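Local coordinates for MRG701 (Oryza sativa, PDB 5IN1), which probably reads methylated lysine on histone tails through its chromodomain, as related MRG proteins do, and so takes part in regulating transcription, at residues L39-S42 against K43-E47; K56-D59 against E60-R63; I62-Q65 against Q66-E69. All coordinates share one frame; numbering follows the deposited sequence.

Contact 1. Residues L39-S42 against K43-E47; sequences LGWS and KSWDE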
loop_
_atom_site.group_PDB
_atom_site.type_symbol
_atom_site.label_atom_id
_atom_site.label_comp_id
_atom_site.label_asym_id
_atom_site.label_seq_id
_atom_site.Cartn_x
_atom_site.Cartn_y
_atom_site.Cartn_z
ATOM N N LEU A 39 9.453 -3.409 21.544
ATOM C CA LEU A 39 8.851 -4.059 22.715
ATOM C C LEU A 39 9.756 -3.906 23.935
ATOM O O LEU A 39 10.954 -4.219 23.884
ATOM C CB LEU A 39 8.577 -5.540 22.463
ATOM C CG LEU A 39 7.678 -5.849 21.271
ATOM C CD1 LEU A 39 7.250 -7.302 21.296
ATOM C CD2 LEU A 39 6.466 -4.915 21.238
ATOM N N GLY A 40 9.166 -3.442 25.039
ATOM C CA GLY A 40 9.898 -3.218 26.272
ATOM C C GLY A 40 10.591 -1.866 26.360
ATOM O O GLY A 40 11.175 -1.548 27.400
ATOM N N TRP A 41 10.531 -1.073 25.286
ATOM C CA TRP A 41 11.172 0.245 25.267
ATOM C C TRP A 41 10.175 1.353 25.551
ATOM O O TRP A 41 8.972 1.148 25.449
ATOM C CB TRP A 41 11.828 0.516 23.911
ATOM C CG TRP A 41 13.114 -0.184 23.678
ATOM C CD1 TRP A 41 13.596 -1.278 24.346
ATOM C CD2 TRP A 41 14.112 0.171 22.712
ATOM N NE1 TRP A 41 14.828 -1.624 23.849
ATOM C CE2 TRP A 41 15.169 -0.751 22.847
ATOM C CE3 TRP A 41 14.223 1.193 21.768
ATOM C CZ2 TRP A 41 16.310 -0.702 22.049
ATOM C CZ3 TRP A 41 15.360 1.240 20.979
ATOM C CH2 TRP A 41 16.395 0.300 21.134
ATOM N N SER A 42 10.693 2.526 25.899
ATOM C CA SER A 42 9.871 3.717 26.074
ATOM C C SER A 42 9.075 4.031 24.812
ATOM O O SER A 42 9.571 3.843 23.699
ATOM C CB SER A 42 10.752 4.920 26.430
ATOM O OG SER A 42 10.011 6.125 26.419
ATOM N N LYS A 43 7.860 4.540 24.984
ATOM C CA LYS A 43 7.053 5.021 23.866
ATOM C C LYS A 43 7.726 6.197 23.153
ATOM O O LYS A 43 7.427 6.459 21.990
ATOM C CB LYS A 43 5.657 5.430 24.340
ATOM C CG LYS A 43 4.858 4.333 25.023
ATOM C CD LYS A 43 4.678 3.100 24.130
ATOM C CE LYS A 43 3.678 3.327 23.001
ATOM N NZ LYS A 43 3.433 2.103 22.205
ATOM N N SER A 44 8.635 6.890 23.838
ATOM C CA SER A 44 9.461 7.934 23.224
ATOM C C SER A 44 10.170 7.464 21.960
ATOM O O SER A 44 10.424 8.264 21.059
ATOM C CB SER A 44 10.511 8.454 24.211
ATOM O OG SER A 44 9.911 9.223 25.240
ATOM N N TRP A 45 10.494 6.173 21.885
ATOM C CA TRP A 45 11.208 5.669 20.722
ATOM C C TRP A 45 10.289 5.234 19.571
ATOM O O TRP A 45 10.792 4.905 18.503
ATOM C CB TRP A 45 12.127 4.501 21.115
ATOM C CG TRP A 45 13.380 4.906 21.858
ATOM C CD1 TRP A 45 13.652 4.686 23.177
ATOM C CD2 TRP A 45 14.525 5.578 21.315
ATOM N NE1 TRP A 45 14.897 5.178 23.490
ATOM C CE2 TRP A 45 15.449 5.741 22.371
ATOM C CE3 TRP A 45 14.855 6.069 20.053
ATOM C CZ2 TRP A 45 16.688 6.362 22.195
ATOM C CZ3 TRP A 45 16.090 6.692 19.885
ATOM C CH2 TRP A 45 16.982 6.828 20.949
ATOM N N ASP A 46 8.970 5.250 19.769
ATOM C CA ASP A 46 8.040 4.916 18.684
ATOM C C ASP A 46 8.298 5.829 17.490
ATOM O O ASP A 46 8.470 7.041 17.668
ATOM C CB ASP A 46 6.590 5.071 19.120
ATOM C CG ASP A 46 6.179 4.092 20.200
ATOM O OD1 ASP A 46 7.009 3.297 20.696
ATOM O OD2 ASP A 46 4.995 4.141 20.574
ATOM N N GLU A 47 8.344 5.263 16.291
ATOM C CA GLU A 47 8.768 6.058 15.139
ATOM C C GLU A 47 8.329 5.435 13.830
ATOM O O GLU A 47 8.031 4.242 13.761
ATOM C CB GLU A 47 10.284 6.229 15.135
ATOM C CG GLU A 47 11.022 4.911 14.945
ATOM C CD GLU A 47 12.532 5.078 14.930
ATOM O OE1 GLU A 47 13.233 4.063 15.113
ATOM O OE2 GLU A 47 13.016 6.219 14.765
HETATM O O HOH W 1 9.430 2.224 21.218
#
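W41 and S42 meet S44 and W45 in a tight local turn on the surface, in the loop between strands 31-38 and 47-50, where residues 43-45 wind into a short 3-10 segment. S42 binds the turn twice. Its OG accepts from S44 N at 3.0 Å, an ST turn, while its carbonyl O accepts from W45 N at 3.1 Å. The latter bond is fairly straight at the hydrogen, but the donor stands above the S42 carbonyl plane, 54° out of it. The same carbonyl O also accepts a hydrogen bond from water 1, which donates as well to D46 OD1 at 2.7 Å; H37 ND1 is a further partner of that carboxylate oxygen.

The two indoles cross in an edge-to-face pair, their planes at 60° and the W41 six-membered ring centred 5.1 Å from the W45 five-membered ring. W41 CE3 does the touching, 3.8 Å from W45 CG over one face of W45. A chi1 of -75° sets the W45 indole beside its own backbone N, where that face meets W41 CE3. W45 CB lies in the plane of the W41 ring, at its edge.

W41 also meets the rings of Y18 and Y38, a grouping consistent with the aromatic methyl-lysine cage of MRG chromodomains. H13 of strand 8-13 packs edge-to-face with both tryptophans. Backbone bonds from L39 to E19 on strand 16-28 and from E47 to V36 on strand 31-38 anchor the two ends of the loop to the sheet.

Contact 2. Residues K56-D59 against E60-R63; sequences KLTD and ENIR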
loop_
_atom_site.group_PDB
_atom_site.type_symbol
_atom_site.label_atom_id
_atom_site.label_comp_id
_atom_site.label_asym_id
_atom_site.label_seq_id
_atom_site.Cartn_x
_atom_site.Cartn_y
_atom_site.Cartn_z
ATOM N N LYS A 56 10.751 -9.565 8.592
ATOM C CA LYS A 56 9.646 -10.425 9.008
ATOM C C LYS A 56 10.103 -11.319 10.163
ATOM O O LYS A 56 11.257 -11.732 10.203
ATOM C CB LYS A 56 9.165 -11.272 7.830
ATOM C CG LYS A 56 7.857 -11.982 8.080
ATOM C CD LYS A 56 7.309 -12.622 6.827
ATOM C CE LYS A 56 6.011 -13.358 7.126
ATOM N NZ LYS A 56 5.389 -13.855 5.866
ATOM N N LEU A 57 9.200 -11.597 11.104
ATOM C CA LEU A 57 9.525 -12.469 12.226
ATOM C C LEU A 57 9.489 -13.923 11.773
ATOM O O LEU A 57 8.553 -14.662 12.070
ATOM C CB LEU A 57 8.558 -12.252 13.387
ATOM C CG LEU A 57 8.942 -12.843 14.744
ATOM C CD1 LEU A 57 10.191 -12.179 15.315
ATOM C CD2 LEU A 57 7.782 -12.674 15.720
ATOM N N THR A 58 10.519 -14.317 11.046
ATOM C CA THR A 58 10.668 -15.691 10.577
ATOM C C THR A 58 11.824 -16.338 11.309
ATOM O O THR A 58 12.678 -15.638 11.871
ATOM C CB THR A 58 10.959 -15.754 9.085
ATOM O OG1 THR A 58 12.203 -15.087 8.848
ATOM C CG2 THR A 58 9.854 -15.063 8.288
ATOM N N ASP A 59 11.910 -17.664 11.264
ATOM C CA ASP A 59 13.026 -18.319 11.928
ATOM C C ASP A 59 14.364 -17.869 11.343
ATOM O O ASP A 59 15.319 -17.656 12.090
ATOM C CB ASP A 59 12.900 -19.845 11.855
ATOM C CG ASP A 59 11.753 -20.378 12.700
ATOM O OD1 ASP A 59 11.306 -19.674 13.624
ATOM O OD2 ASP A 59 11.304 -21.513 12.437
ATOM N N GLU A 60 14.443 -17.681 10.026
ATOM C CA GLU A 60 15.719 -17.266 9.447
ATOM C C GLU A 60 16.145 -15.885 9.954
ATOM O O GLU A 60 17.311 -15.673 10.258
ATOM C CB GLU A 60 15.646 -17.264 7.927
ATOM C CG GLU A 60 16.979 -16.941 7.254
ATOM C CD GLU A 60 17.198 -17.761 5.996
ATOM O OE1 GLU A 60 16.486 -18.767 5.819
ATOM O OE2 GLU A 60 18.098 -17.429 5.214
ATOM N N ASN A 61 15.197 -14.961 10.062
ATOM C CA ASN A 61 15.547 -13.624 10.513
ATOM C C ASN A 61 15.808 -13.594 12.012
ATOM O O ASN A 61 16.624 -12.805 12.479
ATOM C CB ASN A 61 14.452 -12.633 10.130
ATOM C CG ASN A 61 14.389 -12.399 8.640
ATOM O OD1 ASN A 61 15.407 -12.511 7.944
ATOM N ND2 ASN A 61 13.204 -12.072 8.140
ATOM N N ILE A 62 15.146 -14.468 12.761
ATOM C CA ILE A 62 15.431 -14.586 14.177
ATOM C C ILE A 62 16.844 -15.150 14.357
ATOM O O ILE A 62 17.584 -14.735 15.262
ATOM C CB ILE A 62 14.378 -15.460 14.893
ATOM C CG1 ILE A 62 13.034 -14.732 14.897
ATOM C CG2 ILE A 62 14.832 -15.764 16.295
ATOM C CD1 ILE A 62 11.871 -15.572 15.364
ATOM N N ARG A 63 17.235 -16.069 13.478
ATOM C CA ARG A 63 18.607 -16.583 13.499
ATOM C C ARG A 63 19.618 -15.459 13.204
ATOM O O ARG A 63 20.713 -15.454 13.765
ATOM C CB ARG A 63 18.785 -17.722 12.483
ATOM C CG ARG A 63 18.072 -19.021 12.811
ATOM C CD ARG A 63 18.555 -19.634 14.097
ATOM N NE ARG A 63 17.832 -20.879 14.350
ATOM C CZ ARG A 63 18.393 -22.086 14.398
ATOM N NH1 ARG A 63 19.706 -22.228 14.252
ATOM N NH2 ARG A 63 17.634 -23.152 14.618
#
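K56 O takes two donors: N61 ND2 at 2.9 Å, nearly straight and in the amide plane of N61, and T58 N, a weak bond that closes an inverse gamma turn centred on L57. Just beyond it helix 59-70 starts, with T58 as its N-cap: T58 OG1 accepts from N61 N at 3.2 Å. N61 is therefore tied twice to the residues ahead of the helix, by its backbone N-H to the cap and by its side chain to K56 O. Its chi1 of -69° sets CG beside its own backbone N and turns the amide back toward K56.

The cap is flanked by a hydrophobic staple. L57, the residue before T58, meets I62 obliquely, L57 CD1 lying 3.8 Å from I62 CD1, and both side chains rest on L10 of strand 8-13, as does N61. Replacing N61 by an alanine is likely to leave K56 O with just the weak T58 N bond and to slacken the tie between K56 and the first helical turn.

Inside the first turn the helical ladder takes over. I62 N donates to T58 O at 2.9 Å. One residue on, R63 N reaches D59 O at 2.8 Å, and R63 CG packs against that same oxygen at 3.2 Å.

Contact 3. Residues I62-Q65 against Q66-E69; sequences IRKQ and QELE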
loop_
_atom_site.group_PDB
_atom_site.type_symbol
_atom_site.label_atom_id
_atom_site.label_comp_id
_atom_site.label_asym_id
_atom_site.label_seq_id
_atom_site.Cartn_x
_atom_site.Cartn_y
_atom_site.Cartn_z
ATOM N N ILE A 62 15.146 -14.468 12.761
ATOM C CA ILE A 62 15.431 -14.586 14.177
ATOM C C ILE A 62 16.844 -15.150 14.357
ATOM O O ILE A 62 17.584 -14.735 15.262
ATOM C CB ILE A 62 14.378 -15.460 14.893
ATOM C CG1 ILE A 62 13.034 -14.732 14.897
ATOM C CG2 ILE A 62 14.832 -15.764 16.295
ATOM C CD1 ILE A 62 11.871 -15.572 15.364
ATOM N N ARG A 63 17.235 -16.069 13.478
ATOM C CA ARG A 63 18.607 -16.583 13.499
ATOM C C ARG A 63 19.618 -15.459 13.204
ATOM O O ARG A 63 20.713 -15.454 13.765
ATOM C CB ARG A 63 18.785 -17.722 12.483
ATOM C CG ARG A 63 18.072 -19.021 12.811
ATOM C CD ARG A 63 18.555 -19.634 14.097
ATOM N NE ARG A 63 17.832 -20.879 14.350
ATOM C CZ ARG A 63 18.393 -22.086 14.398
ATOM N NH1 ARG A 63 19.706 -22.228 14.252
ATOM N NH2 ARG A 63 17.634 -23.152 14.618
ATOM N N LYS A 64 19.252 -14.519 12.332
ATOM C CA LYS A 64 20.093 -13.345 12.085
ATOM C C LYS A 64 20.252 -12.486 13.342
ATOM O O LYS A 64 21.359 -12.048 13.674
ATOM C CB LYS A 64 19.511 -12.506 10.955
ATOM C CG LYS A 64 20.289 -11.250 10.613
ATOM C CD LYS A 64 21.639 -11.589 10.006
ATOM C CE LYS A 64 22.375 -10.340 9.525
ATOM N NZ LYS A 64 23.746 -10.716 9.056
ATOM N N GLN A 65 19.147 -12.280 14.059
ATOM C CA GLN A 65 19.210 -11.578 15.339
ATOM C C GLN A 65 20.218 -12.250 16.276
ATOM O O GLN A 65 21.063 -11.588 16.860
ATOM C CB GLN A 65 17.835 -11.526 15.984
ATOM C CG GLN A 65 17.842 -10.942 17.392
ATOM C CD GLN A 65 16.491 -11.114 18.049
ATOM O OE1 GLN A 65 15.998 -12.242 18.181
ATOM N NE2 GLN A 65 15.869 -10.000 18.458
ATOM N N GLN A 66 20.126 -13.579 16.396
ATOM C CA GLN A 66 21.060 -14.367 17.204
ATOM C C GLN A 66 22.517 -14.185 16.759
ATOM O O GLN A 66 23.397 -13.989 17.598
ATOM C CB GLN A 66 20.662 -15.854 17.161
ATOM C CG GLN A 66 21.736 -16.855 17.620
ATOM C CD GLN A 66 21.210 -18.284 17.704
ATOM O OE1 GLN A 66 20.129 -18.588 17.225
ATOM N NE2 GLN A 66 21.986 -19.168 18.328
ATOM N N GLU A 67 22.770 -14.290 15.459
ATOM C CA GLU A 67 24.126 -14.133 14.951
ATOM C C GLU A 67 24.692 -12.775 15.325
ATOM O O GLU A 67 25.858 -12.665 15.692
ATOM C CB GLU A 67 24.162 -14.303 13.429
ATOM C CG GLU A 67 25.567 -14.222 12.811
ATOM C CD GLU A 67 25.544 -14.170 11.280
ATOM O OE1 GLU A 67 24.457 -14.285 10.674
ATOM O OE2 GLU A 67 26.624 -14.017 10.671
ATOM N N LEU A 68 23.880 -11.729 15.199
ATOM C CA LEU A 68 24.356 -10.399 15.553
ATOM C C LEU A 68 24.663 -10.284 17.039
ATOM O O LEU A 68 25.633 -9.637 17.429
ATOM C CB LEU A 68 23.344 -9.326 15.150
ATOM C CG LEU A 68 23.199 -9.166 13.639
ATOM C CD1 LEU A 68 21.963 -8.336 13.260
ATOM C CD2 LEU A 68 24.482 -8.559 13.059
ATOM N N GLU A 69 23.835 -10.910 17.866
ATOM C CA GLU A 69 24.096 -10.911 19.302
ATOM C C GLU A 69 25.397 -11.637 19.647
ATOM O O GLU A 69 26.138 -11.216 20.536
ATOM C CB GLU A 69 22.924 -11.543 20.058
ATOM C CG GLU A 69 21.688 -10.662 20.075
ATOM C CD GLU A 69 20.544 -11.291 20.829
ATOM O OE1 GLU A 69 20.053 -12.357 20.380
ATOM O OE2 GLU A 69 20.120 -10.730 21.861
HETATM O O HOH W 2 17.746 -14.400 18.782
#
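With chi1 of 174° Q65 sends its CG off on the far side from its backbone N, while E69, at -72°, folds CG in beside its own N; the two side chains then run alongside each other, pointing the same way, one turn apart on helix 59-70. Their amide and carboxylate planes stand 35° apart, and water 2 joins the two groups, donating to Q65 OE1 at 2.8 Å and weakly to E69 OE1 at 3.5 Å. The other end of the Q65 amide is spoken for as well: NE2 donates to L17 O, so the amide is held at both its oxygen and its nitrogen, which probably limits its freedom to flip.

Beneath these side chains lies the regular i to i+4 ladder of an alpha helix, with Q66 N, E67 N, L68 N and E69 N donating in turn to the carbonyls of I62, R63, K64 and Q65. All four bonds are close to 3.0 Å, and none is badly bent.

K64 and E67 cross obliquely on another flank. The lysine chain bends at chi2, about the CB-CG bond, and then runs extended; K64 NZ comes to 4.0 Å from E67 OE1, a long salt bridge that probably adds only modest attraction. L68 faces the sheet: it packs on Y12 of strand 8-13 and on L16 and L17 of strand 16-28, while its CG sits 3.4 Å from K64 O. K64 touches Y12 and L17 too, so these helical residues bring both strands into the packing. R63 and Q66 lie side by side toward the outside, where Q66 OE1 approaches the aliphatic R63 CD at 3.7 Å.

From the N terminus, strands 8-13, 16-28 and 31-38 come first, and contact 1 then shapes the loop that carries the chain from 31-38 to the outer strand 47-50. After the last short strand, 54-56, contact 2 turns the chain into helix 59-70, and contact 3 continues along that helix. Contact 1 closes before the other two open; contact 3 begins on I62 and R63, where contact 2 ends, their centres 8 Å apart. None encloses another. Contact 1 lies about 21 Å from each, centre to centre, and across the chain's centre from contact 2. Strand 8-13 touches both regions: H13 packs on the tryptophans of contact 1, while L10 and Y12 receive the helix.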